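Side-chain contacts in PhnB protein (Bacillus cereus, PDB 3OMS), which is of unknown function but belongs to the glyoxalase superfamily and may be a 3-demethylubiquinone-9 3-methyltransferase: residues 87-91 against 92-96; 15-18 against 19-23. All coordinates share one frame; numbering follows the deposited sequence.

Interaction 1: 87-91 against 92-96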
# COMPACT_ATOMS: atom_id res chain seq x y z
N VAL A 87 9.01 -4.37 -5.22
CA VAL A 87 9.63 -5.66 -4.93
C VAL A 87 11.10 -5.66 -5.28
O VAL A 87 11.47 -5.34 -6.38
CB VAL A 87 8.97 -6.82 -5.69
CG1 VAL A 87 9.57 -8.21 -5.15
CG2 VAL A 87 7.44 -6.82 -5.52
N THR A 88 11.95 -6.04 -4.34
CA THR A 88 13.36 -6.15 -4.66
C THR A 88 13.69 -7.65 -4.75
O THR A 88 13.37 -8.41 -3.87
CB THR A 88 14.24 -5.38 -3.67
OG1 THR A 88 14.25 -6.09 -2.43
CG2 THR A 88 13.71 -3.95 -3.48
N CYS A 89 14.21 -8.06 -5.90
CA CYS A 89 14.42 -9.46 -6.25
C CYS A 89 15.93 -9.68 -6.13
O CYS A 89 16.71 -8.76 -6.39
CB CYS A 89 13.91 -9.72 -7.68
SG CYS A 89 12.13 -9.33 -8.04
N GLU A 90 16.34 -10.89 -5.73
CA GLU A 90 17.76 -11.26 -5.53
C GLU A 90 18.45 -11.63 -6.83
O GLU A 90 19.69 -11.43 -7.01
CB GLU A 90 17.87 -12.49 -4.60
CG GLU A 90 17.53 -12.25 -3.12
CD GLU A 90 16.05 -12.02 -2.87
OE1 GLU A 90 15.26 -12.98 -2.98
OE2 GLU A 90 15.68 -10.86 -2.54
N THR A 91 17.68 -12.25 -7.74
CA THR A 91 18.23 -12.76 -9.01
C THR A 91 17.39 -12.37 -10.22
O THR A 91 16.17 -12.10 -10.10
CB THR A 91 18.32 -14.28 -9.03
OG1 THR A 91 17.01 -14.83 -8.89
CG2 THR A 91 19.24 -14.81 -7.90
N GLU A 92 18.09 -12.31 -11.35
CA GLU A 92 17.51 -12.12 -12.67
C GLU A 92 16.40 -13.12 -12.94
O GLU A 92 15.34 -12.75 -13.42
CB GLU A 92 18.59 -12.26 -13.75
CG GLU A 92 19.19 -10.92 -14.19
CD GLU A 92 18.51 -10.37 -15.44
OE1 GLU A 92 17.25 -10.31 -15.48
OE2 GLU A 92 19.23 -10.02 -16.40
N GLU A 93 16.65 -14.38 -12.61
CA GLU A 93 15.63 -15.40 -12.78
C GLU A 93 14.37 -15.06 -12.01
O GLU A 93 13.27 -15.20 -12.54
CB GLU A 93 16.14 -16.76 -12.34
CG GLU A 93 15.05 -17.82 -12.21
CD GLU A 93 15.61 -19.25 -12.13
OE1 GLU A 93 16.76 -19.49 -12.57
OE2 GLU A 93 14.88 -20.13 -11.61
N GLU A 94 14.52 -14.63 -10.76
CA GLU A 94 13.36 -14.34 -9.96
C GLU A 94 12.59 -13.16 -10.57
O GLU A 94 11.38 -13.22 -10.65
CB GLU A 94 13.75 -14.02 -8.51
CG GLU A 94 12.59 -13.52 -7.66
CD GLU A 94 13.03 -12.86 -6.33
OE1 GLU A 94 14.24 -12.75 -6.02
OE2 GLU A 94 12.14 -12.38 -5.63
N ILE A 95 13.28 -12.09 -10.95
CA ILE A 95 12.57 -10.89 -11.43
C ILE A 95 11.86 -11.21 -12.75
O ILE A 95 10.69 -10.82 -12.95
CB ILE A 95 13.47 -9.61 -11.50
CG1 ILE A 95 12.57 -8.39 -11.82
CG2 ILE A 95 14.61 -9.73 -12.58
CD1 ILE A 95 13.20 -6.97 -11.57
N ASP A 96 12.53 -11.96 -13.62
CA ASP A 96 11.96 -12.38 -14.91
C ASP A 96 10.69 -13.18 -14.71
O ASP A 96 9.67 -12.93 -15.36
CB ASP A 96 12.97 -13.21 -15.74
CG ASP A 96 14.10 -12.37 -16.31
OD1 ASP A 96 14.00 -11.11 -16.37
OD2 ASP A 96 15.12 -12.98 -16.70

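Interaction 2: 15-18 against 19-23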
# COMPACT_ATOMS: atom_id res chain seq x y z
N LEU A 15 -5.63 -4.51 1.18
CA LEU A 15 -6.17 -4.46 -0.16
C LEU A 15 -7.68 -4.77 -0.17
O LEU A 15 -8.13 -5.80 0.35
CB LEU A 15 -5.39 -5.42 -1.07
CG LEU A 15 -3.95 -5.07 -1.49
CD1 LEU A 15 -2.91 -5.01 -0.35
CD2 LEU A 15 -3.50 -6.08 -2.57
N MSE A 16 -8.47 -3.86 -0.77
CA MSE A 16 -9.87 -4.04 -0.90
C MSE A 16 -10.26 -4.36 -2.35
O MSE A 16 -10.15 -3.49 -3.24
CB MSE A 16 -10.59 -2.79 -0.41
CG MSE A 16 -12.10 -2.88 -0.44
SE MSE A 16 -12.96 -1.39 0.48
CE MSE A 16 -12.36 -0.03 -0.72
N PHE A 17 -10.73 -5.59 -2.53
CA PHE A 17 -11.20 -6.15 -3.78
C PHE A 17 -12.72 -6.12 -3.80
O PHE A 17 -13.36 -5.74 -2.79
CB PHE A 17 -10.68 -7.62 -3.93
CG PHE A 17 -9.21 -7.74 -4.05
CD1 PHE A 17 -8.58 -7.68 -5.28
CD2 PHE A 17 -8.41 -7.97 -2.92
CE1 PHE A 17 -7.18 -7.82 -5.38
CE2 PHE A 17 -7.05 -8.09 -3.00
CZ PHE A 17 -6.41 -8.02 -4.26
N GLU A 18 -13.33 -6.45 -4.95
CA GLU A 18 -14.80 -6.59 -5.03
C GLU A 18 -15.22 -7.98 -5.55
O GLU A 18 -16.09 -8.09 -6.43
CB GLU A 18 -15.43 -5.46 -5.88
CG GLU A 18 -15.23 -4.08 -5.22
CD GLU A 18 -15.85 -2.91 -5.96
OE1 GLU A 18 -16.41 -3.09 -7.07
OE2 GLU A 18 -15.78 -1.81 -5.37
N GLY A 19 -14.62 -9.03 -4.99
CA GLY A 19 -14.98 -10.39 -5.38
C GLY A 19 -13.80 -11.27 -5.71
O GLY A 19 -13.97 -12.47 -5.80
N LYS A 20 -12.63 -10.70 -5.89
CA LYS A 20 -11.45 -11.46 -6.30
C LYS A 20 -10.37 -11.65 -5.20
O LYS A 20 -9.27 -12.11 -5.52
CB LYS A 20 -10.82 -10.78 -7.52
CG LYS A 20 -11.81 -10.58 -8.71
CD LYS A 20 -11.67 -11.67 -9.69
CE LYS A 20 -12.66 -11.47 -10.90
NZ LYS A 20 -13.21 -12.78 -11.28
N ALA A 21 -10.68 -11.32 -3.94
CA ALA A 21 -9.65 -11.32 -2.88
C ALA A 21 -8.98 -12.69 -2.79
O ALA A 21 -7.76 -12.81 -2.72
CB ALA A 21 -10.24 -10.93 -1.51
N GLU A 22 -9.81 -13.74 -2.73
CA GLU A 22 -9.28 -15.07 -2.45
C GLU A 22 -8.42 -15.53 -3.63
O GLU A 22 -7.30 -16.03 -3.42
CB GLU A 22 -10.39 -16.06 -2.15
CG GLU A 22 -9.79 -17.46 -1.75
CD GLU A 22 -10.77 -18.40 -1.11
OE1 GLU A 22 -11.96 -18.03 -0.91
OE2 GLU A 22 -10.34 -19.53 -0.77
N GLU A 23 -8.92 -15.35 -4.86
CA GLU A 23 -8.14 -15.69 -6.04
C GLU A 23 -6.81 -14.91 -6.05
O GLU A 23 -5.75 -15.46 -6.37
CB GLU A 23 -8.94 -15.40 -7.30
CG GLU A 23 -8.29 -15.81 -8.62
CD GLU A 23 -9.07 -15.18 -9.80
OE1 GLU A 23 -10.24 -15.54 -9.97
OE2 GLU A 23 -8.55 -14.30 -10.47
O HOH W 1 -12.22 -7.70 -7.27

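Interaction 1: 87-91 against 92-96
Glu94 reaches back from the first turn of helix 92-103, and its carboxylate comes to lie beside Cys89 and Glu90 at the end of strand 83-89. Its CG stands anti to the backbone N (chi1 172°) and the chain stays extended beyond, which carries OE1 past Cys89 CB to Glu90 N. Glu90 N donates to Glu94 OE1 at 2.8 Å on its syn side, 33° out of the carboxylate plane. In one of two modelled positions, the Glu90 side chain bends at chi2 and brings its own carboxylate in at a slant to that of Glu94, the two planes 49° apart and Glu90 OE1 3.2 Å from Glu94 OE1. Such closeness of two acids is probably tolerated because Lys10 of the second subunit forms salt bridges with Glu90 OE1 and Glu94 OE2.

Thr91 crosses the Glu94 chain at about a right angle. Set between its own backbone N and carbonyl carbon and turned to the helix start, Thr91 OG1 accepts from Glu94 N at 3.1 Å. Thr91 O takes Ile95 N at 3.0 Å, opening the regular helical bonding. On the buried side, Cys89 SG packs against Ile95 CB at 3.7 Å. The result is a threonine N-cap with a glutamate reaching back, placed at the strand-to-helix turn of a beta-alpha-beta-beta-beta module, the repeating unit of the glyoxalase fold.

Interaction 2: 15-18 against 19-23
Phe17 and Ala21 make the close part of this turn. With Phe17 CG beside its own backbone N (chi1 -65°), the ring swings toward the start of the helix, and the CD2 side does the touching: Phe17 CD2 lies 3.6 Å from Ala21 CA and 3.8 Å from Ala21 CB. The alpha carbon approaches the ring obliquely, while Lys20 O lies over one face. Both side chains are buried, and their contact is purely apolar.

The outer side is looser. Glu18, Gly19 and Lys20 are exposed, and a water bridges the turn there, accepting from Glu18 N at 2.9 Å and, weakly, from Lys20 N at 3.3 Å. Gly19 has a phi of 130°, at which a CB would jam against Glu18 O. Lys20 occupies the N-cap position, but its side chain leads away from the turn; Asp70 OD1 instead takes the N-H groups of Gly19 and Ala21. Glu18 OE2 accepts a hydrogen bond from His75 N.

Strand 11-17 thus passes into helix 21-29 with the Phe17 ring wedged between that helix, where it touches Ala24 and Tyr28, and strand 64-70, where it touches Cys68; the ring of Phe79 packs edge-to-face with it.

From the N terminus, interaction 2 comes first and closes the turn between strand 11-17 and helix 21-29; interaction 1 does the same much later, between strand 83-89 and helix 92-103. The two stand in series, neither nested nor crossed, on opposite sides of the chain's centre, with centres 26 Å apart. Each begins one of two modules with the same strand-helix-three-strand order, and in both sheets the strand leading into the turn lies at the edge within the chain, next to a parallel last strand. Those edge strands, through Leu15 and Val87, each pair antiparallel with the second subunit; in interaction 1 its Lys10 also holds the turn itself.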